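Local structure of putative 2,5-diketo-D-gluconic acid reductase B (Sinorhizobium meliloti, 3UP8) at residues V90-K95 with D120-L125; N30-P35 with P175-Q180; E48-L53 with V76-Q81; G71-V76 with R115-D120. The protein probably reduces small carbonyl compounds such as methylglyoxal with NADPH, as an aldo/keto reductase built on a TIM barrel. All coordinates share one frame; numbering follows the deposited sequence.

The four contacts sample one (beta/alpha)8 barrel from its wall to its outer layer. Contact 1 pairs two neighbouring barrel strands and contains Lys95, whose side chain lies about 3 Å from that of Tyr70, the predicted proton donor. Contact 2 brings the N-terminal hairpin against segment 175-180 on barrel strand 176-182; Phe91 CZ of contact 1 meets Ile34 CG1 at 3.6 Å. Contacts 3 and 4 join outer helices, share Val76 and have centres about 9 Å apart. Contact 4 is tied to the wall by Thr94 OG1 and Glu73 OE2, 2.6 Å apart, whereas contacts 2 and 3 stay about 12 Å apart at their nearest atoms.

Contact 1: residues V90-K95 with D120-L125; sequences VFLTTK and DHVDLL
Two parallel strands of the barrel wall, 91-96 and 122-127, are joined here, the ends of a beta-alpha-beta unit whose helix is 103-117. Thr93 pairs with Leu124 and Thr94 with Leu125. Leu124 N donates to Leu92 O, and Thr94 N returns a bond to Leu124 O at 3.0 Å. Leu92 O also takes a weak bond from Asp123 N, where the chain turns a corner.

At that corner the carboxylate of Asp123 continues the pairing in place of a backbone acceptor: Leu92 N reaches OD2 at 2.8 Å, the N-H pointing nearly straight at it (159°) but arriving 40° out of the carboxylate plane. Because CG stands beside the backbone N (chi1 -62°), OD2 meets the strand while CB is left over the Phe91 ring. This CH-pi contact is well centred, CB lying 3.6 Å from the ring centroid. Arg87 forms a salt bridge with the same OD2, which probably stabilises its negative charge.

Past the corner, Leu124 CB lies against Phe91 CE2 at 3.6 Å, and its CD2 comes in at the ring edge. Leu124 runs alongside Thr93, its CB 3.4 Å from OG1. Among the residues on the other face of the sheet, Thr94 CG2 touches Leu125 CD1 at 3.7 Å, and the Thr94 side chain crosses that of Val122 at about a right angle, while Thr94 OG1 is bonded to Glu73. Lys95 NZ makes a salt bridge with Asp65 and a hydrogen bond with Tyr70 OH, consistent with the Asp-Tyr-Lys-His active site of aldo/keto reductases, its lysine predicted to lower the tyrosine pKa.

Contact 2: residues N30-P35 with P175-Q180; sequences NGANIP and PIATNQ
Ile176 O lies within 5° of the flat Asn30 amide, so ND2 presents its N-H to it edge-on, while Pro175 CB lies 4.0 Å from Asn30 CG. The contact brings the turn of the N-terminal beta hairpin (strands 26-27 and 34-35) against the start of TIM-barrel strand 176-182. Such a hairpin, ahead of the first barrel strand and covering the barrel's N-terminal end, is characteristic of aldo/keto reductases. The bond from ND2 to Ile176 O measures 2.9 Å and is nearly straight (168°), although the donor sits 34° away from the plane of the carbonyl. ND2 is also bonded to Leu199 O, so two backbone carbonyls hold the amide and fix its rotation.

With a leucine here, Ile176 O and Leu199 O would probably lose their shared donor, and this end of the hairpin would be less firmly attached to the barrel. Asn30 CB also packs on the proline, 3.9 Å from Pro175 CB, as the two side chains cross at a slant.

Ile34 CD1 approaches Thr178 CB at 4.2 Å and its side chain also touches Phe91 and Leu124. The methyl groups of two alanines meet directly, Ala32 CB standing 3.8 Å from Ala177 CB.

Contact 3: residues E48-L53 with V76-Q81; sequences EVLRIL and VGEAIQ
Apolar contacts carry most of this pairing of two outer helices, whose segments run in nearly the same direction, crossing at -22° with axes 8.9 Å apart at closest approach. Leu53 points across the interface: with CG anti to the backbone N (chi1 -174°), CD2 is directed onto the methyl of Ala79 at 3.8 Å and comes to 4.1 Å from Val76 CA. Next to it, Val49 CG1 faces Val76 CG2 at 4.0 Å, the two branched side chains meeting at a slant, and also rests 3.7 Å from Val76 N.

A mixed contact closes the outer side. Leu50 CD2 comes obliquely across the extended chain of Glu78, touching CB and CG, and lies 3.6 Å from the carboxylate carbon CD. Glu78 OE2 is paired with Lys82 in a salt bridge, which turns the charge to a partner on its own helix. An alanine in place of Glu78 would probably leave Lys82 without its charged mate and open a gap beside Leu50 CD2.

No hydrogen bond crosses between the segments. Inward, Leu53 and Val76 both touch Val64 of strand 63-65, and Leu53 also meets Phe39 of strand 37-40, so helices 46-59 and 73-83 lie next to each other on the barrel.

Contact 4: residues G71-V76 with R115-D120; sequences GNEAEV and RKLRTD
Glu73 OE1 accepts a short bond of 2.6 Å from a water molecule, which in turn accepts one from Lys116 NZ at 3.0 Å. Glu73 OE1 and Lys116 NZ themselves stay 4.7 Å apart, so the water bridges opposite charges that do not touch. The other carboxylate oxygen, Glu73 OE2, turns to the hydroxyls of Thr94 and Ser113, so this buried acid is gripped at both oxygens.

A second water links the backbones, donating to Ala74 O at 2.7 Å and to Lys116 O. The latter carbonyl also receives a CA-H...O contact from Ala74 CA at 3.5 Å, close to linear at 162°. The backbones approach closely here: Lys116 CB sits against the Ala74 backbone, and Glu73 CB is 4.0 Å from Lys116 CB. From there the lysine chain leads away, bending at its end (chi4 93°) to bring NZ to the first water.

On the inner side Leu117 CD2 lies 3.4 Å from the carbonyl Glu73 O and makes an apolar contact with Val76 CG1 at 3.8 Å, the Leu117 and Val76 side chains lying side by side and pointing the same way. Both Val76 and Leu117 also touch Leu92 of strand 91-96. The start of helix 73-83 is thereby joined to the end of helix 103-117, a pairing of adjacent outer helices over a shared strand, as is typical of the (beta/alpha)8 barrel.

Contact 1: residues V90-K95 with D120-L125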
loop_
_atom_site.group_PDB
_atom_site.type_symbol
_atom_site.label_atom_id
_atom_site.label_comp_id
_atom_site.label_asym_id
_atom_site.label_seq_id
_atom_site.Cartn_x
_atom_site.Cartn_y
_atom_site.Cartn_z
ATOM N N VAL A 90 1.579 -12.898 8.987
ATOM C CA VAL A 90 0.849 -11.939 8.163
ATOM C C VAL A 90 1.316 -10.527 8.499
ATOM O O VAL A 90 1.542 -10.204 9.660
ATOM C CB VAL A 90 -0.688 -12.050 8.335
ATOM C CG1 VAL A 90 -1.423 -10.998 7.498
ATOM C CG2 VAL A 90 -1.183 -13.448 7.932
ATOM N N PHE A 91 1.465 -9.703 7.473
ATOM C CA PHE A 91 1.758 -8.283 7.658
ATOM C C PHE A 91 0.463 -7.507 7.462
ATOM O O PHE A 91 -0.085 -7.458 6.356
ATOM C CB PHE A 91 2.820 -7.824 6.663
ATOM C CG PHE A 91 3.346 -6.452 6.944
ATOM C CD1 PHE A 91 4.563 -6.285 7.587
ATOM C CD2 PHE A 91 2.607 -5.330 6.591
ATOM C CE1 PHE A 91 5.054 -4.993 7.879
ATOM C CE2 PHE A 91 3.084 -4.046 6.875
ATOM C CZ PHE A 91 4.307 -3.886 7.521
ATOM N N LEU A 92 -0.031 -6.908 8.540
ATOM C CA LEU A 92 -1.357 -6.298 8.516
ATOM C C LEU A 92 -1.260 -4.791 8.692
ATOM O O LEU A 92 -0.687 -4.321 9.657
ATOM C CB LEU A 92 -2.283 -6.940 9.576
ATOM C CG LEU A 92 -3.700 -6.350 9.776
ATOM C CD1 LEU A 92 -4.606 -6.464 8.529
ATOM C CD2 LEU A 92 -4.401 -6.949 11.009
ATOM N N THR A 93 -1.838 -4.051 7.751
ATOM C CA THR A 93 -1.814 -2.599 7.766
ATOM C C THR A 93 -3.218 -2.044 7.902
ATOM O O THR A 93 -4.122 -2.501 7.204
ATOM C CB THR A 93 -1.258 -2.093 6.424
ATOM O OG1 THR A 93 0.072 -2.591 6.268
ATOM C CG2 THR A 93 -1.271 -0.542 6.335
ATOM N N THR A 94 -3.410 -1.075 8.796
ATOM C CA THR A 94 -4.615 -0.235 8.720
ATOM C C THR A 94 -4.244 1.248 8.738
ATOM O O THR A 94 -3.060 1.602 8.817
ATOM C CB THR A 94 -5.734 -0.638 9.745
ATOM O OG1 THR A 94 -6.974 -0.021 9.365
ATOM C CG2 THR A 94 -5.359 -0.263 11.197
ATOM N N LYS A 95 -5.252 2.107 8.617
ATOM C CA LYS A 95 -5.033 3.541 8.466
ATOM C C LYS A 95 -6.014 4.303 9.344
ATOM O O LYS A 95 -7.205 3.983 9.389
ATOM C CB LYS A 95 -5.235 3.963 7.003
ATOM C CG LYS A 95 -4.482 3.093 5.987
ATOM C CD LYS A 95 -4.656 3.598 4.557
ATOM C CE LYS A 95 -4.117 2.602 3.531
ATOM N NZ LYS A 95 -4.980 1.372 3.362
ATOM N N ASP A 120 -4.114 -8.005 18.773
ATOM C CA ASP A 120 -3.685 -6.954 19.713
ATOM C C ASP A 120 -2.745 -5.899 19.097
ATOM O O ASP A 120 -2.384 -4.934 19.761
ATOM C CB ASP A 120 -3.068 -7.561 20.977
ATOM C CG ASP A 120 -1.679 -8.153 20.748
ATOM O OD1 ASP A 120 -1.380 -8.706 19.669
ATOM O OD2 ASP A 120 -0.861 -8.053 21.684
ATOM N N HIS A 121 -2.362 -6.092 17.843
ATOM C CA HIS A 121 -1.472 -5.144 17.156
ATOM C C HIS A 121 -1.666 -5.242 15.652
ATOM O O HIS A 121 -2.093 -6.285 15.126
ATOM C CB HIS A 121 0.010 -5.420 17.484
ATOM C CG HIS A 121 0.530 -6.704 16.915
ATOM N ND1 HIS A 121 0.272 -7.931 17.489
ATOM C CD2 HIS A 121 1.299 -6.954 15.825
ATOM C CE1 HIS A 121 0.847 -8.883 16.772
ATOM N NE2 HIS A 121 1.479 -8.317 15.757
ATOM N N VAL A 122 -1.371 -4.145 14.976
ATOM C CA VAL A 122 -1.173 -4.177 13.545
ATOM C C VAL A 122 0.322 -4.075 13.265
ATOM O O VAL A 122 1.085 -3.564 14.081
ATOM C CB VAL A 122 -1.926 -3.064 12.800
ATOM C CG1 VAL A 122 -3.439 -3.287 12.905
ATOM C CG2 VAL A 122 -1.538 -1.663 13.314
ATOM N N ASP A 123 0.736 -4.567 12.108
ATOM C CA ASP A 123 2.119 -4.416 11.721
ATOM C C ASP A 123 2.421 -2.979 11.324
ATOM O O ASP A 123 3.511 -2.496 11.606
ATOM C CB ASP A 123 2.472 -5.394 10.610
ATOM C CG ASP A 123 2.319 -6.846 11.064
ATOM O OD1 ASP A 123 3.315 -7.415 11.533
ATOM O OD2 ASP A 123 1.202 -7.392 11.005
ATOM N N LEU A 124 1.444 -2.301 10.719
ATOM C CA LEU A 124 1.652 -0.971 10.153
ATOM C C LEU A 124 0.410 -0.107 10.323
ATOM O O LEU A 124 -0.711 -0.552 10.025
ATOM C CB LEU A 124 1.995 -1.074 8.655
ATOM C CG LEU A 124 2.384 0.195 7.879
ATOM C CD1 LEU A 124 3.530 0.999 8.566
ATOM C CD2 LEU A 124 2.746 -0.138 6.383
ATOM N N LEU A 125 0.609 1.118 10.810
ATOM C CA LEU A 125 -0.486 2.073 10.947
ATOM C C LEU A 125 -0.110 3.352 10.226
ATOM O O LEU A 125 0.962 3.915 10.471
ATOM C CB LEU A 125 -0.799 2.369 12.419
ATOM C CG LEU A 125 -1.992 3.290 12.707
ATOM C CD1 LEU A 125 -3.303 2.602 12.315
ATOM C CD2 LEU A 125 -2.050 3.731 14.176
#

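Contact 2: residues N30-P35 with P175-Q180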
loop_
_atom_site.group_PDB
_atom_site.type_symbol
_atom_site.label_atom_id
_atom_site.label_comp_id
_atom_site.label_asym_id
_atom_site.label_seq_id
_atom_site.Cartn_x
_atom_site.Cartn_y
_atom_site.Cartn_z
ATOM N N ASN A 30 12.461 1.211 6.131
ATOM C CA ASN A 30 12.947 1.801 7.377
ATOM C C ASN A 30 12.762 0.868 8.582
ATOM O O ASN A 30 12.398 1.314 9.676
ATOM C CB ASN A 30 12.260 3.156 7.620
ATOM C CG ASN A 30 13.195 4.332 7.395
ATOM O OD1 ASN A 30 14.406 4.179 7.469
ATOM N ND2 ASN A 30 12.632 5.508 7.110
ATOM N N GLY A 31 12.968 -0.429 8.355
ATOM C CA GLY A 31 12.882 -1.438 9.417
ATOM C C GLY A 31 11.623 -2.285 9.435
ATOM O O GLY A 31 11.527 -3.209 10.241
ATOM N N ALA A 32 10.660 -1.983 8.558
ATOM C CA ALA A 32 9.364 -2.688 8.518
ATOM C C ALA A 32 9.294 -3.994 7.673
ATOM O O ALA A 32 8.417 -4.841 7.894
ATOM C CB ALA A 32 8.273 -1.736 8.070
ATOM N N ASN A 33 10.152 -4.140 6.678
ATOM C CA ASN A 33 10.138 -5.356 5.841
ATOM C C ASN A 33 8.774 -5.805 5.330
ATOM O O ASN A 33 8.212 -6.826 5.745
ATOM C CB ASN A 33 10.837 -6.495 6.556
ATOM C CG ASN A 33 12.274 -6.224 6.716
ATOM O OD1 ASN A 33 12.997 -6.069 5.721
ATOM N ND2 ASN A 33 12.714 -6.095 7.967
ATOM N N ILE A 34 8.272 -5.023 4.401
ATOM C CA ILE A 34 6.917 -5.138 3.943
ATOM C C ILE A 34 6.945 -6.040 2.712
ATOM O O ILE A 34 7.728 -5.785 1.790
ATOM C CB ILE A 34 6.381 -3.750 3.594
ATOM C CG1 ILE A 34 6.449 -2.837 4.832
ATOM C CG2 ILE A 34 4.951 -3.844 3.013
ATOM C CD1 ILE A 34 6.008 -1.405 4.577
ATOM N N PRO A 35 6.116 -7.108 2.699
ATOM C CA PRO A 35 6.069 -7.957 1.495
ATOM C C PRO A 35 5.715 -7.132 0.246
ATOM O O PRO A 35 4.777 -6.343 0.280
ATOM C CB PRO A 35 4.970 -8.985 1.821
ATOM C CG PRO A 35 4.888 -9.006 3.311
ATOM C CD PRO A 35 5.205 -7.593 3.753
ATOM N N PRO A 175 11.116 5.713 13.106
ATOM C CA PRO A 175 11.205 5.890 11.668
ATOM C C PRO A 175 9.835 5.796 11.008
ATOM O O PRO A 175 8.913 5.135 11.540
ATOM C CB PRO A 175 12.100 4.733 11.197
ATOM C CG PRO A 175 12.745 4.184 12.422
ATOM C CD PRO A 175 11.823 4.507 13.567
ATOM N N ILE A 176 9.699 6.486 9.885
ATOM C CA ILE A 176 8.490 6.422 9.072
ATOM C C ILE A 176 8.769 5.350 8.025
ATOM O O ILE A 176 9.706 5.475 7.250
ATOM C CB ILE A 176 8.204 7.756 8.375
ATOM C CG1 ILE A 176 7.969 8.873 9.405
ATOM C CG2 ILE A 176 7.032 7.618 7.378
ATOM C CD1 ILE A 176 6.686 8.719 10.231
ATOM N N ALA A 177 7.967 4.288 8.031
ATOM C CA ALA A 177 8.244 3.121 7.212
ATOM C C ALA A 177 7.981 3.323 5.717
ATOM O O ALA A 177 8.767 2.870 4.875
ATOM C CB ALA A 177 7.423 1.914 7.740
ATOM N N THR A 178 6.861 3.973 5.385
ATOM C CA THR A 178 6.373 4.030 4.015
ATOM C C THR A 178 5.471 5.239 3.835
ATOM O O THR A 178 4.922 5.772 4.804
ATOM C CB THR A 178 5.592 2.710 3.614
ATOM O OG1 THR A 178 5.508 2.591 2.185
ATOM C CG2 THR A 178 4.169 2.696 4.186
ATOM N N ASN A 179 5.351 5.674 2.587
ATOM C CA ASN A 179 4.297 6.592 2.160
ATOM C C ASN A 179 3.460 5.864 1.097
ATOM O O ASN A 179 3.957 5.515 0.014
ATOM C CB ASN A 179 4.894 7.901 1.607
ATOM C CG ASN A 179 3.825 8.944 1.265
ATOM O OD1 ASN A 179 2.684 8.869 1.727
ATOM N ND2 ASN A 179 4.194 9.912 0.441
ATOM N N GLN A 180 2.202 5.616 1.433
ATOM C CA GLN A 180 1.304 4.939 0.538
ATOM C C GLN A 180 0.608 5.976 -0.329
ATOM O O GLN A 180 -0.079 6.874 0.171
ATOM C CB GLN A 180 0.283 4.075 1.296
ATOM C CG GLN A 180 -0.671 3.358 0.342
ATOM C CD GLN A 180 -1.587 2.350 1.015
ATOM O OE1 GLN A 180 -1.166 1.576 1.890
ATOM N NE2 GLN A 180 -2.847 2.329 0.583
#

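Contact 3: residues E48-L53 with V76-Q81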
loop_
_atom_site.group_PDB
_atom_site.type_symbol
_atom_site.label_atom_id
_atom_site.label_comp_id
_atom_site.label_asym_id
_atom_site.label_seq_id
_atom_site.Cartn_x
_atom_site.Cartn_y
_atom_site.Cartn_z
ATOM N N GLU A 48 -17.051 -9.214 -0.370
ATOM C CA GLU A 48 -15.944 -9.546 -1.276
ATOM C C GLU A 48 -14.691 -9.987 -0.509
ATOM O O GLU A 48 -14.040 -10.968 -0.883
ATOM C CB GLU A 48 -15.607 -8.369 -2.194
ATOM C CG GLU A 48 -16.595 -8.125 -3.327
ATOM C CD GLU A 48 -16.229 -6.912 -4.176
ATOM O OE1 GLU A 48 -16.020 -5.811 -3.615
ATOM O OE2 GLU A 48 -16.151 -7.055 -5.415
ATOM N N VAL A 49 -14.361 -9.265 0.567
ATOM C CA VAL A 49 -13.238 -9.626 1.443
ATOM C C VAL A 49 -13.406 -11.020 2.070
ATOM O O VAL A 49 -12.465 -11.824 2.060
ATOM C CB VAL A 49 -12.995 -8.538 2.545
ATOM C CG1 VAL A 49 -12.067 -9.048 3.650
ATOM C CG2 VAL A 49 -12.444 -7.267 1.919
ATOM N N LEU A 50 -14.596 -11.308 2.603
ATOM C CA LEU A 50 -14.852 -12.603 3.245
ATOM C C LEU A 50 -14.764 -13.779 2.270
ATOM O O LEU A 50 -14.402 -14.888 2.663
ATOM C CB LEU A 50 -16.227 -12.630 3.911
ATOM C CG LEU A 50 -16.485 -11.902 5.219
ATOM C CD1 LEU A 50 -17.956 -12.076 5.573
ATOM C CD2 LEU A 50 -15.593 -12.413 6.331
ATOM N N ARG A 51 -15.108 -13.530 1.011
ATOM C CA ARG A 51 -15.028 -14.538 -0.033
ATOM C C ARG A 51 -13.592 -14.728 -0.532
ATOM O O ARG A 51 -13.095 -15.859 -0.591
ATOM C CB ARG A 51 -15.939 -14.151 -1.201
ATOM C CG ARG A 51 -16.252 -15.295 -2.181
ATOM C CD ARG A 51 -16.654 -14.746 -3.548
ATOM N NE ARG A 51 -17.577 -13.615 -3.420
ATOM C CZ ARG A 51 -17.549 -12.521 -4.182
ATOM N NH1 ARG A 51 -16.642 -12.395 -5.147
ATOM N NH2 ARG A 51 -18.429 -11.547 -3.972
ATOM N N ILE A 52 -12.920 -13.630 -0.868
ATOM C CA ILE A 52 -11.663 -13.709 -1.620
ATOM C C ILE A 52 -10.399 -13.749 -0.757
ATOM O O ILE A 52 -9.459 -14.485 -1.074
ATOM C CB ILE A 52 -11.585 -12.581 -2.676
ATOM C CG1 ILE A 52 -12.732 -12.733 -3.674
ATOM C CG2 ILE A 52 -10.263 -12.608 -3.424
ATOM C CD1 ILE A 52 -13.553 -11.480 -3.823
ATOM N N LEU A 53 -10.368 -12.976 0.332
ATOM C CA LEU A 53 -9.180 -12.963 1.199
ATOM C C LEU A 53 -8.727 -14.353 1.697
ATOM O O LEU A 53 -7.530 -14.636 1.678
ATOM C CB LEU A 53 -9.315 -11.950 2.351
ATOM C CG LEU A 53 -8.098 -11.715 3.261
ATOM C CD1 LEU A 53 -6.825 -11.483 2.451
ATOM C CD2 LEU A 53 -8.357 -10.536 4.196
ATOM N N VAL A 76 -11.804 -8.352 7.308
ATOM C CA VAL A 76 -10.377 -8.652 7.239
ATOM C C VAL A 76 -9.970 -9.490 8.451
ATOM O O VAL A 76 -9.312 -10.515 8.296
ATOM C CB VAL A 76 -9.485 -7.369 7.138
ATOM C CG1 VAL A 76 -8.010 -7.715 7.359
ATOM C CG2 VAL A 76 -9.663 -6.692 5.777
ATOM N N GLY A 77 -10.366 -9.047 9.645
ATOM C CA GLY A 77 -10.075 -9.749 10.900
ATOM C C GLY A 77 -10.610 -11.177 10.908
ATOM O O GLY A 77 -9.896 -12.110 11.265
ATOM N N GLU A 78 -11.855 -11.342 10.471
ATOM C CA GLU A 78 -12.485 -12.673 10.403
ATOM C C GLU A 78 -11.749 -13.591 9.420
ATOM O O GLU A 78 -11.417 -14.727 9.751
ATOM C CB GLU A 78 -13.956 -12.547 9.987
ATOM C CG GLU A 78 -14.727 -13.878 10.061
ATOM C CD GLU A 78 -16.185 -13.748 9.643
ATOM O OE1 GLU A 78 -16.805 -12.721 9.982
ATOM O OE2 GLU A 78 -16.707 -14.672 8.978
ATOM N N ALA A 79 -11.501 -13.088 8.214
ATOM C CA ALA A 79 -10.806 -13.854 7.173
ATOM C C ALA A 79 -9.428 -14.330 7.618
ATOM O O ALA A 79 -9.076 -15.491 7.425
ATOM C CB ALA A 79 -10.714 -13.045 5.877
ATOM N N ILE A 80 -8.637 -13.440 8.215
ATOM C CA ILE A 80 -7.306 -13.820 8.690
ATOM C C ILE A 80 -7.383 -14.883 9.777
ATOM O O ILE A 80 -6.670 -15.881 9.726
ATOM C CB ILE A 80 -6.488 -12.602 9.186
ATOM C CG1 ILE A 80 -6.240 -11.637 8.018
ATOM C CG2 ILE A 80 -5.177 -13.059 9.876
ATOM C CD1 ILE A 80 -5.505 -10.359 8.393
ATOM N N GLN A 81 -8.260 -14.661 10.753
ATOM C CA GLN A 81 -8.431 -15.584 11.865
ATOM C C GLN A 81 -8.852 -16.993 11.406
ATOM O O GLN A 81 -8.375 -17.986 11.946
ATOM C CB GLN A 81 -9.446 -14.994 12.839
ATOM C CG GLN A 81 -10.057 -15.946 13.830
ATOM C CD GLN A 81 -11.208 -15.306 14.584
ATOM O OE1 GLN A 81 -12.171 -14.797 13.990
ATOM N NE2 GLN A 81 -11.112 -15.320 15.891
#

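Contact 4: residues G71-V76 with R115-D120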
loop_
_atom_site.group_PDB
_atom_site.type_symbol
_atom_site.label_atom_id
_atom_site.label_comp_id
_atom_site.label_asym_id
_atom_site.label_seq_id
_atom_site.Cartn_x
_atom_site.Cartn_y
_atom_site.Cartn_z
ATOM N N GLY A 71 -14.391 0.513 5.920
ATOM C CA GLY A 71 -15.526 -0.174 6.534
ATOM C C GLY A 71 -15.478 -1.692 6.440
ATOM O O GLY A 71 -16.484 -2.359 6.640
ATOM N N ASN A 72 -14.315 -2.259 6.133
ATOM C CA ASN A 72 -14.219 -3.722 6.017
ATOM C C ASN A 72 -13.191 -4.367 6.954
ATOM O O ASN A 72 -12.820 -5.532 6.765
ATOM C CB ASN A 72 -13.952 -4.117 4.558
ATOM C CG ASN A 72 -12.713 -3.432 3.981
ATOM O OD1 ASN A 72 -11.811 -3.037 4.718
ATOM N ND2 ASN A 72 -12.670 -3.290 2.660
ATOM N N GLU A 73 -12.742 -3.625 7.971
ATOM C CA GLU A 73 -11.762 -4.174 8.928
ATOM C C GLU A 73 -12.269 -5.436 9.629
ATOM O O GLU A 73 -11.507 -6.399 9.820
ATOM C CB GLU A 73 -11.387 -3.140 9.992
ATOM C CG GLU A 73 -10.379 -2.086 9.545
ATOM C CD GLU A 73 -10.227 -0.971 10.586
ATOM O OE1 GLU A 73 -11.266 -0.516 11.142
ATOM O OE2 GLU A 73 -9.076 -0.565 10.862
ATOM N N ALA A 74 -13.548 -5.430 10.015
ATOM C CA ALA A 74 -14.164 -6.593 10.660
ATOM C C ALA A 74 -13.992 -7.875 9.831
ATOM O O ALA A 74 -13.627 -8.930 10.360
ATOM C CB ALA A 74 -15.665 -6.327 10.957
ATOM N N GLU A 75 -14.226 -7.768 8.532
ATOM C CA GLU A 75 -14.163 -8.927 7.643
ATOM C C GLU A 75 -12.714 -9.333 7.381
ATOM O O GLU A 75 -12.421 -10.523 7.265
ATOM C CB GLU A 75 -14.930 -8.633 6.346
ATOM C CG GLU A 75 -16.456 -8.503 6.559
ATOM C CD GLU A 75 -16.932 -7.100 6.931
ATOM O OE1 GLU A 75 -16.104 -6.207 7.236
ATOM O OE2 GLU A 75 -18.167 -6.882 6.919
ATOM N N VAL A 76 -11.804 -8.352 7.308
ATOM C CA VAL A 76 -10.377 -8.652 7.239
ATOM C C VAL A 76 -9.970 -9.490 8.451
ATOM O O VAL A 76 -9.312 -10.515 8.296
ATOM C CB VAL A 76 -9.485 -7.369 7.138
ATOM C CG1 VAL A 76 -8.010 -7.715 7.359
ATOM C CG2 VAL A 76 -9.663 -6.692 5.777
ATOM N N ARG A 115 -10.120 -4.224 17.806
ATOM C CA ARG A 115 -11.281 -5.059 18.116
ATOM C C ARG A 115 -11.839 -5.686 16.842
ATOM O O ARG A 115 -12.176 -6.882 16.848
ATOM C CB ARG A 115 -12.366 -4.282 18.866
ATOM C CG ARG A 115 -11.972 -3.929 20.302
ATOM C CD ARG A 115 -13.143 -3.360 21.119
ATOM N NE ARG A 115 -13.403 -1.948 20.839
ATOM C CZ ARG A 115 -12.762 -0.930 21.418
ATOM N NH1 ARG A 115 -11.814 -1.146 22.323
ATOM N NH2 ARG A 115 -13.078 0.316 21.088
ATOM N N LYS A 116 -11.954 -4.893 15.769
ATOM C CA LYS A 116 -12.490 -5.388 14.493
ATOM C C LYS A 116 -11.544 -6.399 13.844
ATOM O O LYS A 116 -11.984 -7.423 13.299
ATOM C CB LYS A 116 -12.796 -4.239 13.519
ATOM C CG LYS A 116 -13.879 -3.255 14.009
ATOM C CD LYS A 116 -14.352 -2.383 12.854
ATOM C CE LYS A 116 -15.579 -1.543 13.218
ATOM N NZ LYS A 116 -15.214 -0.175 13.727
ATOM N N LEU A 117 -10.245 -6.117 13.933
ATOM C CA LEU A 117 -9.218 -6.952 13.307
ATOM C C LEU A 117 -8.869 -8.213 14.109
ATOM O O LEU A 117 -8.095 -9.056 13.639
ATOM C CB LEU A 117 -7.956 -6.120 13.029
ATOM C CG LEU A 117 -8.146 -5.023 11.973
ATOM C CD1 LEU A 117 -6.951 -4.051 12.037
ATOM C CD2 LEU A 117 -8.283 -5.619 10.571
ATOM N N ARG A 118 -9.441 -8.335 15.311
ATOM C CA ARG A 118 -9.240 -9.503 16.176
ATOM C C ARG A 118 -7.767 -9.833 16.443
ATOM O O ARG A 118 -7.328 -10.995 16.374
ATOM C CB ARG A 118 -10.022 -10.726 15.646
ATOM C CG ARG A 118 -11.531 -10.484 15.653
ATOM C CD ARG A 118 -12.340 -11.745 15.330
ATOM N NE ARG A 118 -13.775 -11.457 15.410
ATOM C CZ ARG A 118 -14.729 -12.156 14.799
ATOM N NH1 ARG A 118 -14.427 -13.216 14.054
ATOM N NH2 ARG A 118 -15.994 -11.786 14.934
ATOM N N THR A 119 -6.997 -8.793 16.738
ATOM C CA THR A 119 -5.575 -8.945 17.048
ATOM C C THR A 119 -5.173 -7.811 17.995
ATOM O O THR A 119 -5.845 -6.785 18.036
ATOM C CB THR A 119 -4.692 -8.979 15.763
ATOM O OG1 THR A 119 -3.301 -9.046 16.124
ATOM C CG2 THR A 119 -4.938 -7.743 14.872
ATOM N N ASP A 120 -4.114 -8.005 18.773
ATOM C CA ASP A 120 -3.685 -6.954 19.713
ATOM C C ASP A 120 -2.745 -5.899 19.097
ATOM O O ASP A 120 -2.384 -4.934 19.761
ATOM C CB ASP A 120 -3.068 -7.561 20.977
ATOM C CG ASP A 120 -1.679 -8.153 20.748
ATOM O OD1 ASP A 120 -1.380 -8.706 19.669
ATOM O OD2 ASP A 120 -0.861 -8.053 21.684
HETATM O O HOH W 1 -12.570 0.911 12.846
HETATM O O HOH W 2 -14.119 -9.165 12.975
#